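Local atomic coordinates of metallo-beta-lactamase (Serratia marcescens, PDB entry 6K4X), a protein that hydrolyses beta-lactam antibiotics at an active site with two zinc ions, which are bridged here by the sulfur of a small aromatic thiol inhibitor. Residues 39-44 against 69-74; 173-178 against 213-218; 142-147 against 155-160. All coordinates share one frame; numbering follows the deposited sequence.

Contact 1: 39-44 against 69-74; sequences LVDGTT and LSTHSH. With ZN (zinc ion), chain B; D0U (4-azanyl-2-sulfanyl-benzoic acid), chain E.
Asp41 and Thr71 meet at the root of the His-x-His-x-Asp-His zinc-binding loop of the metallo-beta-lactamase superfamily, where two parallel strands end and the chain turns toward the metals. The last strand pairing holds the loop's base: Leu69 N donates to Leu39 O at 2.7 Å, Asp41 N donates to Leu69 O at 2.8 Å, and Val40 and Leu69 lie on the same face of the sheet, their branched methyls filling the hydrophobic interior. Beyond the strands a carboxylate takes over. Asp41 OD1 accepts the N-H of Thr71 at 2.9 Å in a nearly straight bond (168°), and Asp41 OD2 takes the Thr71 OG1 hydroxyl at 2.7 Å through its syn lone pair. Threonine suits this place because OG1 sits between its own N and carbonyl carbon (chi1 54°), which brings hydroxyl and N-H to the same carboxylate. A water bridges the two segments, donating to Asp41 OD1 at 2.7 Å and to His72 O and accepting from Ser70 OG. Past this grip, His72 NE2 binds zinc at 2.0 Å and His74 ND1 at 2.1 Å; His150 and the inhibitor sulfur complete the site. With two donors on OD1 and one on OD2, the buried Asp41 is probably ionised, consistent with a carboxylate that holds Thr71 directly and His72 O through the water, just before the metal ligands.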
loop_
_atom_site.group_PDB
_atom_site.type_symbol
_atom_site.label_atom_id
_atom_site.label_comp_id
_atom_site.label_asym_id
_atom_site.label_seq_id
_atom_site.Cartn_x
_atom_site.Cartn_y
_atom_site.Cartn_z
ATOM N N LEU A 39 0.249 8.310 -7.379
ATOM C CA LEU A 39 1.123 7.892 -6.299
ATOM C C LEU A 39 0.354 6.958 -5.381
ATOM O O LEU A 39 -0.784 7.278 -5.007
ATOM C CB LEU A 39 1.588 9.126 -5.525
ATOM C CG LEU A 39 2.431 8.857 -4.276
ATOM C CD1 LEU A 39 3.767 8.229 -4.644
ATOM C CD2 LEU A 39 2.648 10.142 -3.504
ATOM N N VAL A 40 0.974 5.837 -5.011
ATOM C CA VAL A 40 0.396 4.932 -4.042
ATOM C C VAL A 40 1.194 5.046 -2.749
ATOM O O VAL A 40 2.400 4.746 -2.736
ATOM C CB VAL A 40 0.391 3.476 -4.535
ATOM C CG1 VAL A 40 -0.332 2.591 -3.538
ATOM C CG2 VAL A 40 -0.213 3.379 -5.925
ATOM N N ASP A 41 0.510 5.547 -1.718
ATOM C CA ASP A 41 0.963 5.741 -0.342
ATOM C C ASP A 41 1.921 6.933 -0.221
ATOM O O ASP A 41 2.462 7.440 -1.200
ATOM C CB ASP A 41 1.494 4.470 0.316
ATOM C CG ASP A 41 0.381 3.592 0.845
ATOM O OD1 ASP A 41 -0.780 4.085 0.990
ATOM O OD2 ASP A 41 0.679 2.411 1.121
ATOM N N GLY A 42 2.096 7.391 1.026
ATOM C CA GLY A 42 2.915 8.549 1.329
ATOM C C GLY A 42 4.088 8.270 2.253
ATOM O O GLY A 42 4.912 9.169 2.465
ATOM N N THR A 43 4.182 7.059 2.810
ATOM C CA THR A 43 5.140 6.740 3.880
ATOM C C THR A 43 4.815 7.598 5.107
ATOM O O THR A 43 3.649 7.866 5.376
ATOM C CB THR A 43 6.612 6.758 3.420
ATOM O OG1 THR A 43 7.210 8.066 3.431
ATOM C CG2 THR A 43 6.772 6.110 2.060
ATOM N N THR A 44 5.847 7.917 5.900
ATOM C CA THR A 44 5.669 8.646 7.133
ATOM C C THR A 44 5.664 10.146 6.853
ATOM O O THR A 44 5.945 10.610 5.750
ATOM C CB THR A 44 6.807 8.378 8.119
ATOM O OG1 THR A 44 8.009 8.822 7.476
ATOM C CG2 THR A 44 6.936 6.925 8.514
ATOM N N LEU A 69 -3.243 7.269 -3.776
ATOM C CA LEU A 69 -4.022 6.125 -3.357
ATOM C C LEU A 69 -3.498 5.636 -2.020
ATOM O O LEU A 69 -2.297 5.439 -1.888
ATOM C CB LEU A 69 -3.912 5.017 -4.405
ATOM C CG LEU A 69 -4.192 5.443 -5.842
ATOM C CD1 LEU A 69 -4.149 4.237 -6.755
ATOM C CD2 LEU A 69 -5.499 6.186 -5.969
ATOM N N SER A 70 -4.388 5.370 -1.068
ATOM C CA SER A 70 -4.004 4.910 0.259
ATOM C C SER A 70 -4.297 3.421 0.389
ATOM O O SER A 70 -5.436 2.984 0.139
ATOM C CB SER A 70 -4.753 5.691 1.304
ATOM O OG SER A 70 -4.503 5.187 2.618
ATOM N N THR A 71 -3.312 2.645 0.846
ATOM C CA THR A 71 -3.566 1.256 1.271
ATOM C C THR A 71 -4.355 1.258 2.588
ATOM O O THR A 71 -5.514 0.845 2.639
ATOM C CB THR A 71 -2.273 0.438 1.407
ATOM O OG1 THR A 71 -1.376 1.134 2.278
ATOM C CG2 THR A 71 -1.623 0.148 0.069
ATOM N N HIS A 72 -3.727 1.730 3.670
ATOM C CA HIS A 72 -4.443 1.867 4.911
ATOM C C HIS A 72 -3.875 3.010 5.745
ATOM O O HIS A 72 -2.767 3.499 5.538
ATOM C CB HIS A 72 -4.516 0.553 5.709
ATOM C CG HIS A 72 -3.249 0.154 6.386
ATOM N ND1 HIS A 72 -2.324 -0.658 5.800
ATOM C CD2 HIS A 72 -2.764 0.439 7.621
ATOM C CE1 HIS A 72 -1.334 -0.882 6.649
ATOM N NE2 HIS A 72 -1.554 -0.195 7.800
ATOM N N SER A 73 -4.687 3.403 6.731
ATOM C CA SER A 73 -4.559 4.663 7.452
ATOM C C SER A 73 -3.833 4.490 8.785
ATOM O O SER A 73 -4.386 4.812 9.843
ATOM C CB SER A 73 -5.937 5.229 7.634
ATOM O OG SER A 73 -6.836 4.255 8.155
ATOM N N HIS A 74 -2.572 4.024 8.706
ATOM C CA HIS A 74 -1.653 4.095 9.843
ATOM C C HIS A 74 -0.485 4.995 9.458
ATOM O O HIS A 74 -0.217 5.213 8.278
ATOM C CB HIS A 74 -1.128 2.719 10.250
ATOM C CG HIS A 74 -2.193 1.832 10.794
ATOM N ND1 HIS A 74 -2.134 0.472 10.752
ATOM C CD2 HIS A 74 -3.328 2.153 11.449
ATOM C CE1 HIS A 74 -3.213 -0.001 11.336
ATOM N NE2 HIS A 74 -3.954 0.995 11.773
HETATM ZN ZN ZN B . -0.912 -0.761 9.632
HETATM O O2 D0U E . 1.351 -2.697 8.127
HETATM C C7 D0U E . 1.512 -3.647 8.924
HETATM O O1 D0U E . 1.449 -4.854 8.549
HETATM C C3 D0U E . 1.769 -3.406 10.369
HETATM C C2 D0U E . 2.188 -4.537 11.122
HETATM C C4 D0U E . 1.634 -2.152 10.993
HETATM S S1 D0U E . 1.262 -0.641 10.294
HETATM C C5 D0U E . 1.892 -2.099 12.381
HETATM C C6 D0U E . 2.285 -3.212 13.127
HETATM N N1 D0U E . 2.565 -3.108 14.484
HETATM C C1 D0U E . 2.450 -4.407 12.485
HETATM O O HOH W 1 -1.888 4.985 3.312
#

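Contact 2: 173-178 against 213-218; sequences ADSLTA and AAHPEV. With ZN (zinc ion), chain C; D0U (4-azanyl-2-sulfanyl-benzoic acid), chain E.
Ala213 pairs with Ala173 as the last residue of a parallel strand, and both small methyl groups point to the same face of the sheet. One step on, the N-H of Ala214 donates to Ala173 O at 3.0 Å, after which the two chains separate. The Ala214 methyl points toward the other segment and ends 4.1 Å from Ser175 OG; the small alanine suits a place where Ser175 OG and a water lie close by. His215 follows and supplies one zinc ligand: its NE2 binds at 2.0 Å, in the site completed by Asp76, His77 and two inhibitor atoms. The nearer of these is carboxylate oxygen O2, 2.3 Å from the same zinc, the other the sulfur S1. CG of His215 is anti to its own carbonyl carbon (chi1 -72°), which swings the ring toward Ser175, and both Ser175 OG and inhibitor O2 lie at the ring's edge, in its plane. The water joins the two segments here, accepting from His215 N and donating to Ser175 OG at 2.9 Å. From Pro216 to Val218 the chain tightens into a 3-10 turn, where Val218 N donates to His215 O; the proline ring suits the start of such a turn. Across the pocket the first segment holds the inhibitor carboxylate: Ser175 OG donates to O2 at 2.7 Å and Thr177 OG1 donates to O1 at 2.8 Å. Zinc and serine thus share O2 while threonine holds O1, so the carboxylate's negative charge is probably neutralised by metal and hydroxyls together, and its rotation is fixed.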
loop_
_atom_site.group_PDB
_atom_site.type_symbol
_atom_site.label_atom_id
_atom_site.label_comp_id
_atom_site.label_asym_id
_atom_site.label_seq_id
_atom_site.Cartn_x
_atom_site.Cartn_y
_atom_site.Cartn_z
ATOM N N ALA A 173 0.161 -4.409 -2.526
ATOM C CA ALA A 173 -0.566 -5.230 -1.558
ATOM C C ALA A 173 -0.643 -4.519 -0.204
ATOM O O ALA A 173 0.384 -4.229 0.414
ATOM C CB ALA A 173 0.102 -6.573 -1.450
ATOM N N ASP A 174 -1.868 -4.258 0.241
ATOM C CA ASP A 174 -2.072 -3.767 1.584
ATOM C C ASP A 174 -1.629 -4.827 2.593
ATOM O O ASP A 174 -1.512 -6.026 2.284
ATOM C CB ASP A 174 -3.533 -3.421 1.817
ATOM C CG ASP A 174 -3.778 -2.621 3.082
ATOM O OD1 ASP A 174 -2.826 -2.023 3.577
ATOM O OD2 ASP A 174 -4.965 -2.563 3.488
ATOM N N SER A 175 -1.355 -4.371 3.815
ATOM C CA SER A 175 -1.074 -5.242 4.962
ATOM C C SER A 175 -2.287 -6.093 5.310
ATOM O O SER A 175 -3.401 -5.604 5.416
ATOM C CB SER A 175 -0.639 -4.427 6.133
ATOM O OG SER A 175 0.480 -3.644 5.772
ATOM N N LEU A 176 -2.017 -7.379 5.571
ATOM C CA LEU A 176 -3.041 -8.348 5.947
ATOM C C LEU A 176 -2.781 -8.900 7.351
ATOM O O LEU A 176 -3.155 -10.048 7.649
ATOM C CB LEU A 176 -3.044 -9.487 4.936
ATOM C CG LEU A 176 -3.249 -9.088 3.480
ATOM C CD1 LEU A 176 -3.233 -10.323 2.596
ATOM C CD2 LEU A 176 -4.527 -8.281 3.287
ATOM N N THR A 177 -2.124 -8.109 8.205
ATOM C CA THR A 177 -1.569 -8.593 9.452
ATOM C C THR A 177 -2.535 -8.385 10.622
ATOM O O THR A 177 -3.013 -7.279 10.900
ATOM C CB THR A 177 -0.249 -7.881 9.720
ATOM O OG1 THR A 177 -0.497 -6.476 9.646
ATOM C CG2 THR A 177 0.829 -8.300 8.747
ATOM N N ALA A 178 -2.713 -9.449 11.392
ATOM C CA ALA A 178 -3.433 -9.442 12.665
ATOM C C ALA A 178 -2.458 -9.007 13.757
ATOM O O ALA A 178 -1.515 -9.740 14.144
ATOM C CB ALA A 178 -3.990 -10.814 12.957
ATOM N N ALA A 213 4.640 -5.071 -1.704
ATOM C CA ALA A 213 3.944 -5.053 -0.418
ATOM C C ALA A 213 4.180 -3.725 0.292
ATOM O O ALA A 213 5.264 -3.162 0.203
ATOM C CB ALA A 213 4.397 -6.200 0.437
ATOM N N ALA A 214 3.164 -3.252 1.015
ATOM C CA ALA A 214 3.240 -1.966 1.685
ATOM C C ALA A 214 4.480 -1.893 2.594
ATOM O O ALA A 214 5.180 -0.871 2.634
ATOM C CB ALA A 214 1.960 -1.714 2.444
ATOM N N HIS A 215 4.749 -2.958 3.353
ATOM C CA HIS A 215 6.067 -3.192 3.937
ATOM C C HIS A 215 6.886 -3.993 2.938
ATOM O O HIS A 215 6.597 -5.163 2.692
ATOM C CB HIS A 215 5.955 -3.938 5.278
ATOM C CG HIS A 215 5.403 -3.071 6.361
ATOM N ND1 HIS A 215 6.198 -2.190 7.085
ATOM C CD2 HIS A 215 4.137 -2.857 6.787
ATOM C CE1 HIS A 215 5.443 -1.494 7.906
ATOM N NE2 HIS A 215 4.168 -1.882 7.760
ATOM N N PRO A 216 7.888 -3.381 2.283
ATOM C CA PRO A 216 8.450 -3.990 1.078
ATOM C C PRO A 216 9.106 -5.356 1.293
ATOM O O PRO A 216 9.111 -6.212 0.400
ATOM C CB PRO A 216 9.441 -2.933 0.563
ATOM C CG PRO A 216 9.721 -2.053 1.758
ATOM C CD PRO A 216 8.429 -2.038 2.550
ATOM N N GLU A 217 9.624 -5.571 2.489
ATOM C CA GLU A 217 10.290 -6.835 2.804
ATOM C C GLU A 217 9.293 -8.000 2.854
ATOM O O GLU A 217 9.714 -9.164 2.800
ATOM C CB GLU A 217 11.091 -6.729 4.103
ATOM C CG GLU A 217 10.267 -6.705 5.365
ATOM C CD GLU A 217 9.497 -5.455 5.695
ATOM O OE1 GLU A 217 9.725 -4.398 5.038
ATOM O OE2 GLU A 217 8.647 -5.590 6.626
ATOM N N VAL A 218 7.991 -7.729 2.947
ATOM C CA VAL A 218 7.016 -8.777 2.943
ATOM C C VAL A 218 7.147 -9.636 1.682
ATOM O O VAL A 218 6.938 -10.852 1.740
ATOM C CB VAL A 218 5.604 -8.205 3.127
ATOM C CG1 VAL A 218 4.508 -9.185 2.728
ATOM C CG2 VAL A 218 5.415 -7.772 4.566
HETATM ZN ZN ZN C . 2.541 -0.774 8.309
HETATM O O2 D0U E . 1.351 -2.697 8.127
HETATM C C7 D0U E . 1.512 -3.647 8.924
HETATM O O1 D0U E . 1.449 -4.854 8.549
HETATM C C3 D0U E . 1.769 -3.406 10.369
HETATM C C2 D0U E . 2.188 -4.537 11.122
HETATM C C4 D0U E . 1.634 -2.152 10.993
HETATM S S1 D0U E . 1.262 -0.641 10.294
HETATM C C5 D0U E . 1.892 -2.099 12.381
HETATM C C6 D0U E . 2.285 -3.212 13.127
HETATM N N1 D0U E . 2.565 -3.108 14.484
HETATM C C1 D0U E . 2.450 -4.407 12.485
HETATM O O HOH W 2 2.565 -4.909 4.127
#

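Contact 3: 142-147 against 155-160; sequences VKAHAT and ITWTWQ
Thr156 OG1 is gripped from two directions: the hydroxyl of Thr147 meets it at 2.9 Å between the two OG1 atoms, with either able to donate, and the backbone N of Asp174 donates to it from the neighbouring strand's end. The Thr147 methyl CG2 packs alongside the same oxygen, and the two side chains cross at about a right angle. A second side-chain bridge lies further along, where His145 NE2 and Thr158 OG1 are hydrogen-bonded at 2.8 Å. CG of His145 is anti to its carbonyl carbon (chi1 -56°), which lays the imidazole along the sheet; Thr156 O and Thr158 OG1 both come to its edge, in plane. Beneath these bonds runs an antiparallel hairpin, strand 140-146 returning as 155-163, in one of the two sheets of the metallo-beta-lactamase alpha-beta/beta-alpha sandwich; the loop between them carries the zinc ligand His150. The hydrogen-bonded pairs are Lys143 with Thr158 and His145 with Thr156. In the first, Lys143 N donates to Thr158 O at 2.8 Å and Thr158 N donates back to Lys143 O; in the second, His145 N donates to Thr156 O, also at 2.8 Å, and Thr156 N donates back to His145 O at 2.9 Å. These polar side chains share one face. The other carries Ala144, Ala146, Ile155 and Trp157, and is apolar, as befits the side turned to strands 29-31 and 37-40 of the other sheet. Ile155 CG2 sits over the centre of one face of the Trp157 indole, and Ala144, with only a methyl, accommodates the same ring at 3.7 Å from CB to Trp157 CZ3. Val142 CG1 touches both tryptophans, 3.9 Å from Trp157 CE3 and 4.0 Å from Trp159 CE3, while Trp159 NE1 finds its hydrogen-bond partner in Thr18.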
loop_
_atom_site.group_PDB
_atom_site.type_symbol
_atom_site.label_atom_id
_atom_site.label_comp_id
_atom_site.label_asym_id
_atom_site.label_seq_id
_atom_site.Cartn_x
_atom_site.Cartn_y
_atom_site.Cartn_z
ATOM N N VAL A 142 -6.246 1.947 -12.549
ATOM C CA VAL A 142 -5.903 1.266 -11.315
ATOM C C VAL A 142 -7.195 0.776 -10.659
ATOM O O VAL A 142 -8.132 1.563 -10.467
ATOM C CB VAL A 142 -5.139 2.187 -10.356
ATOM C CG1 VAL A 142 -4.898 1.480 -9.043
ATOM C CG2 VAL A 142 -3.842 2.681 -10.957
ATOM N N LYS A 143 -7.246 -0.502 -10.286
ATOM C CA LYS A 143 -8.440 -1.059 -9.662
ATOM C C LYS A 143 -8.237 -1.137 -8.145
ATOM O O LYS A 143 -7.156 -1.498 -7.670
ATOM C CB LYS A 143 -8.743 -2.445 -10.228
ATOM C CG LYS A 143 -9.936 -3.147 -9.604
ATOM C CD LYS A 143 -10.389 -4.371 -10.360
ATOM C CE LYS A 143 -10.858 -4.076 -11.767
ATOM N NZ LYS A 143 -11.221 -5.327 -12.470
ATOM N N ALA A 144 -9.290 -0.777 -7.405
ATOM C CA ALA A 144 -9.348 -0.909 -5.960
ATOM C C ALA A 144 -9.917 -2.275 -5.607
ATOM O O ALA A 144 -10.966 -2.663 -6.110
ATOM C CB ALA A 144 -10.227 0.182 -5.399
ATOM N N HIS A 145 -9.266 -2.976 -4.691
ATOM C CA HIS A 145 -9.768 -4.225 -4.116
ATOM C C HIS A 145 -9.863 -4.065 -2.606
ATOM O O HIS A 145 -8.868 -3.821 -1.942
ATOM C CB HIS A 145 -8.854 -5.410 -4.426
ATOM C CG HIS A 145 -8.624 -5.595 -5.879
ATOM N ND1 HIS A 145 -9.284 -6.554 -6.617
ATOM C CD2 HIS A 145 -7.756 -4.986 -6.714
ATOM C CE1 HIS A 145 -8.847 -6.494 -7.862
ATOM N NE2 HIS A 145 -7.919 -5.543 -7.945
ATOM N N ALA A 146 -11.072 -4.189 -2.069
ATOM C CA ALA A 146 -11.233 -4.120 -0.625
ATOM C C ALA A 146 -10.488 -5.284 0.012
ATOM O O ALA A 146 -10.761 -6.454 -0.271
ATOM C CB ALA A 146 -12.689 -4.136 -0.244
ATOM N N THR A 147 -9.570 -4.950 0.915
ATOM C CA THR A 147 -8.840 -5.941 1.693
ATOM C C THR A 147 -8.830 -5.523 3.151
ATOM O O THR A 147 -7.784 -5.193 3.703
ATOM C CB THR A 147 -7.418 -6.195 1.163
ATOM O OG1 THR A 147 -6.638 -4.993 1.109
ATOM C CG2 THR A 147 -7.444 -6.816 -0.212
ATOM N N ILE A 155 -7.289 -1.083 1.235
ATOM C CA ILE A 155 -7.414 -1.322 -0.178
ATOM C C ILE A 155 -6.078 -1.818 -0.706
ATOM O O ILE A 155 -5.017 -1.242 -0.424
ATOM C CB ILE A 155 -7.840 -0.058 -0.947
ATOM C CG1 ILE A 155 -9.206 0.470 -0.499
ATOM C CG2 ILE A 155 -7.804 -0.305 -2.450
ATOM C CD1 ILE A 155 -10.394 -0.365 -0.901
ATOM N N THR A 156 -6.148 -2.872 -1.523
ATOM C CA THR A 156 -5.065 -3.365 -2.361
ATOM C C THR A 156 -5.325 -2.906 -3.795
ATOM O O THR A 156 -6.456 -3.003 -4.274
ATOM C CB THR A 156 -4.993 -4.889 -2.246
ATOM O OG1 THR A 156 -4.538 -5.237 -0.941
ATOM C CG2 THR A 156 -4.122 -5.564 -3.268
ATOM N N TRP A 157 -4.316 -2.339 -4.448
ATOM C CA TRP A 157 -4.482 -1.631 -5.713
ATOM C C TRP A 157 -3.792 -2.418 -6.819
ATOM O O TRP A 157 -2.661 -2.900 -6.607
ATOM C CB TRP A 157 -3.881 -0.231 -5.605
ATOM C CG TRP A 157 -4.464 0.625 -4.528
ATOM C CD1 TRP A 157 -3.979 0.737 -3.262
ATOM C CD2 TRP A 157 -5.637 1.460 -4.575
ATOM N NE1 TRP A 157 -4.704 1.629 -2.532
ATOM C CE2 TRP A 157 -5.731 2.081 -3.307
ATOM C CE3 TRP A 157 -6.585 1.782 -5.551
ATOM C CZ2 TRP A 157 -6.713 3.003 -2.991
ATOM C CZ3 TRP A 157 -7.548 2.713 -5.237
ATOM C CH2 TRP A 157 -7.607 3.294 -3.977
ATOM N N THR A 158 -4.409 -2.523 -8.002
ATOM C CA THR A 158 -3.816 -3.308 -9.084
ATOM C C THR A 158 -3.872 -2.555 -10.414
ATOM O O THR A 158 -4.739 -1.727 -10.666
ATOM C CB THR A 158 -4.498 -4.670 -9.241
ATOM O OG1 THR A 158 -5.870 -4.496 -9.607
ATOM C CG2 THR A 158 -4.433 -5.471 -7.961
ATOM N N TRP A 159 -2.890 -2.845 -11.263
ATOM C CA TRP A 159 -2.817 -2.243 -12.569
ATOM C C TRP A 159 -1.940 -3.095 -13.471
ATOM O O TRP A 159 -1.397 -4.114 -13.046
ATOM C CB TRP A 159 -2.300 -0.813 -12.475
ATOM C CG TRP A 159 -0.911 -0.696 -11.922
ATOM C CD1 TRP A 159 0.264 -0.746 -12.610
ATOM C CD2 TRP A 159 -0.557 -0.472 -10.548
ATOM N NE1 TRP A 159 1.323 -0.580 -11.758
ATOM C CE2 TRP A 159 0.847 -0.398 -10.483
ATOM C CE3 TRP A 159 -1.297 -0.290 -9.379
ATOM C CZ2 TRP A 159 1.509 -0.169 -9.283
ATOM C CZ3 TRP A 159 -0.646 -0.068 -8.192
ATOM C CH2 TRP A 159 0.741 0.006 -8.153
ATOM N N GLN A 160 -1.811 -2.670 -14.724
ATOM C CA GLN A 160 -0.931 -3.319 -15.663
ATOM C C GLN A 160 0.117 -2.331 -16.131
ATOM O O GLN A 160 -0.231 -1.199 -16.451
ATOM C CB GLN A 160 -1.708 -3.843 -16.865
ATOM C CG GLN A 160 -2.741 -4.881 -16.465
ATOM C CD GLN A 160 -3.129 -5.806 -17.588
ATOM O OE1 GLN A 160 -2.642 -5.700 -18.718
ATOM N NE2 GLN A 160 -4.004 -6.744 -17.265
#

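From the N terminus, contact 1 closes first, bringing strand 65-69 back beside strand 37-40 after helix 47-57, a beta-alpha-beta unit of the first sheet. Contact 3 then closes the short hairpin of the second sheet, and contact 2 returns strand 210-213 beside strand 166-173 after helix 190-205. The three loops follow one another in series, neither nesting nor crossing. Their ends nonetheless converge: Thr71 O of contact 1 probably accepts from Ile155 N of contact 3, and His72 ND1 is hydrogen-bonded to Asp174 OD1 of contact 2. The two sheets are thereby joined beneath the zinc pair, one metal served by contact 1 and the other by contact 2.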